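Local coordinates for ferrichrome ABC transporter substrate-binding protein (Staphylococcus pseudintermedius, PDB 5FLY) that probably binds iron-loaded ferrichrome-type siderophores outside the membrane and delivers them to an ABC transporter for iron uptake, at residues Q143-K146 with D147-H151; E180-Y183 with Q184-L188. All coordinates share one frame; numbering follows the deposited sequence.

Interaction 1: Q143-K146 with D147-H151; sequences QDSK and DIKAH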
loop_
_atom_site.group_PDB
_atom_site.type_symbol
_atom_site.label_atom_id
_atom_site.label_comp_id
_atom_site.label_asym_id
_atom_site.label_seq_id
_atom_site.Cartn_x
_atom_site.Cartn_y
_atom_site.Cartn_z
ATOM N N GLN A 143 17.413 6.816 -9.427
ATOM C CA GLN A 143 18.791 6.388 -9.193
ATOM C C GLN A 143 18.826 4.964 -8.654
ATOM O O GLN A 143 19.629 4.144 -9.102
ATOM C CB GLN A 143 19.512 7.343 -8.244
ATOM C CG GLN A 143 20.993 7.044 -8.067
ATOM C CD GLN A 143 21.776 7.073 -9.374
ATOM O OE1 GLN A 143 21.731 8.048 -10.125
ATOM N NE2 GLN A 143 22.495 5.991 -9.650
ATOM N N ASP A 144 17.945 4.661 -7.705
ATOM C CA ASP A 144 17.846 3.301 -7.194
ATOM C C ASP A 144 17.651 2.274 -8.312
ATOM O O ASP A 144 18.267 1.205 -8.292
ATOM C CB ASP A 144 16.683 3.170 -6.213
ATOM C CG ASP A 144 16.819 4.064 -4.996
ATOM O OD1 ASP A 144 17.943 4.504 -4.662
ATOM O OD2 ASP A 144 15.772 4.322 -4.356
ATOM N N SER A 145 16.772 2.594 -9.262
ATOM C CA SER A 145 16.446 1.715 -10.378
ATOM C C SER A 145 17.692 1.393 -11.203
ATOM O O SER A 145 17.921 0.241 -11.584
ATOM C CB SER A 145 15.365 2.358 -11.263
ATOM O OG SER A 145 14.982 1.505 -12.336
ATOM N N LYS A 146 18.495 2.420 -11.471
ATOM C CA LYS A 146 19.719 2.244 -12.232
ATOM C C LYS A 146 20.706 1.367 -11.468
ATOM O O LYS A 146 21.356 0.501 -12.070
ATOM C CB LYS A 146 20.352 3.593 -12.550
ATOM C CG LYS A 146 19.493 4.488 -13.422
ATOM C CD LYS A 146 20.078 5.887 -13.532
ATOM C CE LYS A 146 19.168 6.806 -14.321
ATOM N NZ LYS A 146 19.672 8.201 -14.301
ATOM N N ASP A 147 20.817 1.593 -10.159
ATOM C CA ASP A 147 21.741 0.830 -9.314
ATOM C C ASP A 147 21.348 -0.647 -9.282
ATOM O O ASP A 147 22.200 -1.532 -9.381
ATOM C CB ASP A 147 21.779 1.355 -7.880
ATOM C CG ASP A 147 22.262 2.794 -7.776
ATOM O OD1 ASP A 147 22.921 3.283 -8.713
ATOM O OD2 ASP A 147 21.980 3.438 -6.741
ATOM N N ILE A 148 20.055 -0.905 -9.101
ATOM C CA ILE A 148 19.549 -2.276 -9.038
ATOM C C ILE A 148 19.642 -2.998 -10.383
ATOM O O ILE A 148 20.047 -4.155 -10.447
ATOM C CB ILE A 148 18.079 -2.295 -8.546
ATOM C CG1 ILE A 148 18.009 -1.816 -7.092
ATOM C CG2 ILE A 148 17.477 -3.695 -8.657
ATOM C CD1 ILE A 148 16.613 -1.354 -6.667
ATOM N N LYS A 149 19.297 -2.328 -11.470
ATOM C CA LYS A 149 19.321 -2.982 -12.773
ATOM C C LYS A 149 20.761 -3.231 -13.247
ATOM O O LYS A 149 21.033 -4.199 -13.960
ATOM C CB LYS A 149 18.540 -2.151 -13.798
ATOM C CG LYS A 149 17.028 -2.263 -13.604
ATOM C CD LYS A 149 16.217 -1.482 -14.623
ATOM C CE LYS A 149 14.734 -1.681 -14.388
ATOM N NZ LYS A 149 13.907 -0.968 -15.392
ATOM N N ALA A 150 21.682 -2.380 -12.824
ATOM C CA ALA A 150 23.094 -2.589 -13.139
ATOM C C ALA A 150 23.611 -3.845 -12.436
ATOM O O ALA A 150 24.474 -4.554 -12.959
ATOM C CB ALA A 150 23.914 -1.377 -12.726
ATOM N N HIS A 151 23.074 -4.112 -11.247
ATOM C CA HIS A 151 23.518 -5.247 -10.447
ATOM C C HIS A 151 22.882 -6.554 -10.911
ATOM O O HIS A 151 23.560 -7.581 -11.044
ATOM C CB HIS A 151 23.196 -5.011 -8.970
ATOM C CG HIS A 151 23.605 -6.145 -8.086
ATOM N ND1 HIS A 151 24.914 -6.568 -7.979
ATOM C CD2 HIS A 151 22.877 -6.960 -7.285
ATOM C CE1 HIS A 151 24.972 -7.594 -7.147
ATOM N NE2 HIS A 151 23.751 -7.848 -6.710
#
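Gln143 and Asp147 meet by their side chains one turn apart on the surface of a helix. The Gln143 amide gives an N-H from NE2 to Asp147 OD1 over 2.9 Å. The acceptor lies in the amide plane, and NE2 meets OD1 on the syn side, 34° out of the carboxylate plane; the amide and carboxylate planes themselves are 42° apart. With CG anti to the backbone N and the chain bent at chi2 (58°), the Gln143 amide swings toward Asp147, one turn further on. Glutamine is long enough to span that turn, and its amide supplies an N-H to the acid without needing a charge. The other carboxylate oxygen, OD2, forms a salt bridge to Lys273. That lysine also binds Asp144, which has a second cationic partner in Arg269, so the two nearby acids probably have their like charges offset.

Beneath the side chains runs the regular i to i+4 ladder of an alpha helix: Asp147 N to Gln143 O at 3.0 Å, Ile148 N to Asp144 O at 2.9 Å, Lys149 N to Ser145 O at 2.9 Å and Ala150 N to Lys146 O at 3.0 Å. This is the last part of helix 127-152, consistent with the long helix that joins the two lobes of class III binding proteins.

Apolar parts of the chains supply the other contacts. The extended Lys149 chain lies alongside Ser145, with CE 3.8 Å from OG; the small serine leaves room for its methylenes. At their polar ends, Ser145 OG bonds to Phe186 O, and Lys149 is long enough to reach Gly187 O. Ile148, buried, lays CG1 3.3 Å from Asp144 O and packs on Phe186 and on Leu276 of helix 262-278.

Interaction 2: E180-Y183 with Q184-L188; sequences EVLY and QAFGL
Val181 sets its CG1 methyl over one face of the Phe186 ring, 3.6 Å from the centroid and 20° off the normal, a CH-pi contact shifted toward the rim. The two side chains run side by side; with CG1 anti to the backbone N (chi1 170°) the methyl is directed to the ring. A valine methyl is compact enough to sit flat on the phenyl face, and both residues are buried. Next to them, Leu182 CD2 approaches Leu188 CD1 at 4.1 Å and also comes near the Phe186 ring, at an oblique angle, so the residue after the turn folds back onto the last helical turn.

Outward from this apolar centre the backbone widens into a pi-type turn. Glu180 O accepts two N-H groups, from Ala185 at 3.0 Å, nearly straight at 169°, and from Gln184 at 3.1 Å, more bent and above the carbonyl plane. Phe186 N bonds to Val181 O at 2.7 Å. This bond and that of Ala185 each span five residues, the pi-type spacing, whereas that of Gln184 spans four. Gly187 then leaves the helix with positive phi, a conformation that glycine adopts readily, and beyond it Leu188 N bonds to Leu182 O, six residues back, at 3.0 Å. A water bridges the carbonyls of Tyr183 and Leu188, donating to both, while Leu188 O also lies in plane at the edge of the Tyr183 ring, 3.5 Å from CD1.

At the polar edge Glu180 and Gln184 lie side by side, but their ends bind outside: Glu180 OE2 to Gly176 N and Asn260, Gln184 NE2 to Lys173 O and Asn174. Tyr183 OH hydrogen-bonds to Val158 O at the start of strand 158-164, while Val181 touches Trp137 of helix 127-152 and Leu265, Ile268 and Leu272 of helix 262-278.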
loop_
_atom_site.group_PDB
_atom_site.type_symbol
_atom_site.label_atom_id
_atom_site.label_comp_id
_atom_site.label_asym_id
_atom_site.label_seq_id
_atom_site.Cartn_x
_atom_site.Cartn_y
_atom_site.Cartn_z
ATOM N N GLU A 180 4.410 -1.184 -5.461
ATOM C CA GLU A 180 4.605 0.148 -6.019
ATOM C C GLU A 180 6.090 0.437 -6.193
ATOM O O GLU A 180 6.512 0.933 -7.238
ATOM C CB GLU A 180 3.948 1.191 -5.134
ATOM C CG GLU A 180 2.439 1.030 -5.065
ATOM C CD GLU A 180 1.958 0.021 -4.033
ATOM O OE1 GLU A 180 2.779 -0.540 -3.260
ATOM O OE2 GLU A 180 0.718 -0.178 -3.994
ATOM N N VAL A 181 6.879 0.126 -5.173
ATOM C CA VAL A 181 8.312 0.372 -5.253
ATOM C C VAL A 181 8.966 -0.489 -6.346
ATOM O O VAL A 181 9.761 0.013 -7.146
ATOM C CB VAL A 181 8.982 0.125 -3.896
ATOM C CG1 VAL A 181 10.507 0.132 -4.037
ATOM C CG2 VAL A 181 8.505 1.163 -2.887
ATOM N N LEU A 182 8.640 -1.779 -6.371
ATOM C CA LEU A 182 9.293 -2.729 -7.262
ATOM C C LEU A 182 8.928 -2.512 -8.729
ATOM O O LEU A 182 9.825 -2.444 -9.570
ATOM C CB LEU A 182 8.958 -4.152 -6.835
ATOM C CG LEU A 182 9.555 -4.563 -5.488
ATOM C CD1 LEU A 182 8.891 -5.827 -4.957
ATOM C CD2 LEU A 182 11.086 -4.726 -5.602
ATOM N N TYR A 183 7.636 -2.372 -9.033
ATOM C CA TYR A 183 7.178 -2.328 -10.423
ATOM C C TYR A 183 7.084 -0.920 -11.007
ATOM O O TYR A 183 7.261 -0.742 -12.221
ATOM C CB TYR A 183 5.817 -3.004 -10.550
ATOM C CG TYR A 183 5.829 -4.453 -10.137
ATOM C CD1 TYR A 183 6.602 -5.381 -10.824
ATOM C CD2 TYR A 183 5.078 -4.889 -9.056
ATOM C CE1 TYR A 183 6.608 -6.734 -10.454
ATOM C CE2 TYR A 183 5.089 -6.226 -8.669
ATOM C CZ TYR A 183 5.853 -7.134 -9.375
ATOM O OH TYR A 183 5.849 -8.462 -8.992
ATOM N N GLN A 184 6.766 0.069 -10.175
ATOM C CA GLN A 184 6.609 1.433 -10.671
ATOM C C GLN A 184 7.860 2.267 -10.412
ATOM O O GLN A 184 8.462 2.786 -11.360
ATOM C CB GLN A 184 5.381 2.104 -10.048
ATOM C CG GLN A 184 4.087 1.346 -10.327
ATOM C CD GLN A 184 2.862 2.041 -9.781
ATOM O OE1 GLN A 184 2.606 3.217 -10.083
ATOM N NE2 GLN A 184 2.106 1.334 -8.933
ATOM N N ALA A 185 8.247 2.413 -9.150
ATOM C CA ALA A 185 9.389 3.271 -8.803
ATOM C C ALA A 185 10.716 2.714 -9.349
ATOM O O ALA A 185 11.518 3.476 -9.902
ATOM C CB ALA A 185 9.481 3.462 -7.296
ATOM N N PHE A 186 10.959 1.411 -9.178
ATOM C CA PHE A 186 12.208 0.795 -9.650
ATOM C C PHE A 186 12.083 0.271 -11.087
ATOM O O PHE A 186 13.096 -0.040 -11.726
ATOM C CB PHE A 186 12.655 -0.382 -8.766
ATOM C CG PHE A 186 13.097 -0.016 -7.365
ATOM C CD1 PHE A 186 13.354 1.289 -6.988
ATOM C CD2 PHE A 186 13.256 -1.028 -6.412
ATOM C CE1 PHE A 186 13.761 1.578 -5.673
ATOM C CE2 PHE A 186 13.671 -0.740 -5.111
ATOM C CZ PHE A 186 13.915 0.561 -4.746
ATOM N N GLY A 187 10.854 0.121 -11.584
ATOM C CA GLY A 187 10.637 -0.256 -12.976
ATOM C C GLY A 187 11.040 -1.672 -13.334
ATOM O O GLY A 187 11.390 -1.965 -14.485
ATOM N N LEU A 188 10.995 -2.563 -12.353
ATOM C CA LEU A 188 11.276 -3.975 -12.592
ATOM C C LEU A 188 10.080 -4.646 -13.271
ATOM O O LEU A 188 8.942 -4.211 -13.120
ATOM C CB LEU A 188 11.612 -4.681 -11.280
ATOM C CG LEU A 188 12.865 -4.132 -10.600
ATOM C CD1 LEU A 188 12.972 -4.645 -9.192
ATOM C CD2 LEU A 188 14.113 -4.535 -11.397
HETATM O O HOH W 1 7.111 -2.773 -14.233
#

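Overall arrangement
Interaction 1 comes first along the chain, near the end of helix 127-152; interaction 2 follows after strands 158-164 and 167-171, in the last part of helix 179-185 and the residues after it. Their centres are about 11 Å apart and the two touch directly. The long helix supplies polar partners, a serine and a lysine, to carbonyls just beyond helix 179-185, and Ile148 CD1 packs 3.4 Å from Phe186 CD2. Helix 262-278 contacts both. Together they join the C-terminal part of helix 127-152, probably the interlobe helix, to the lobe built on the mixed sheet; the side chain of Glu180 is about 6 Å from the bound polyether.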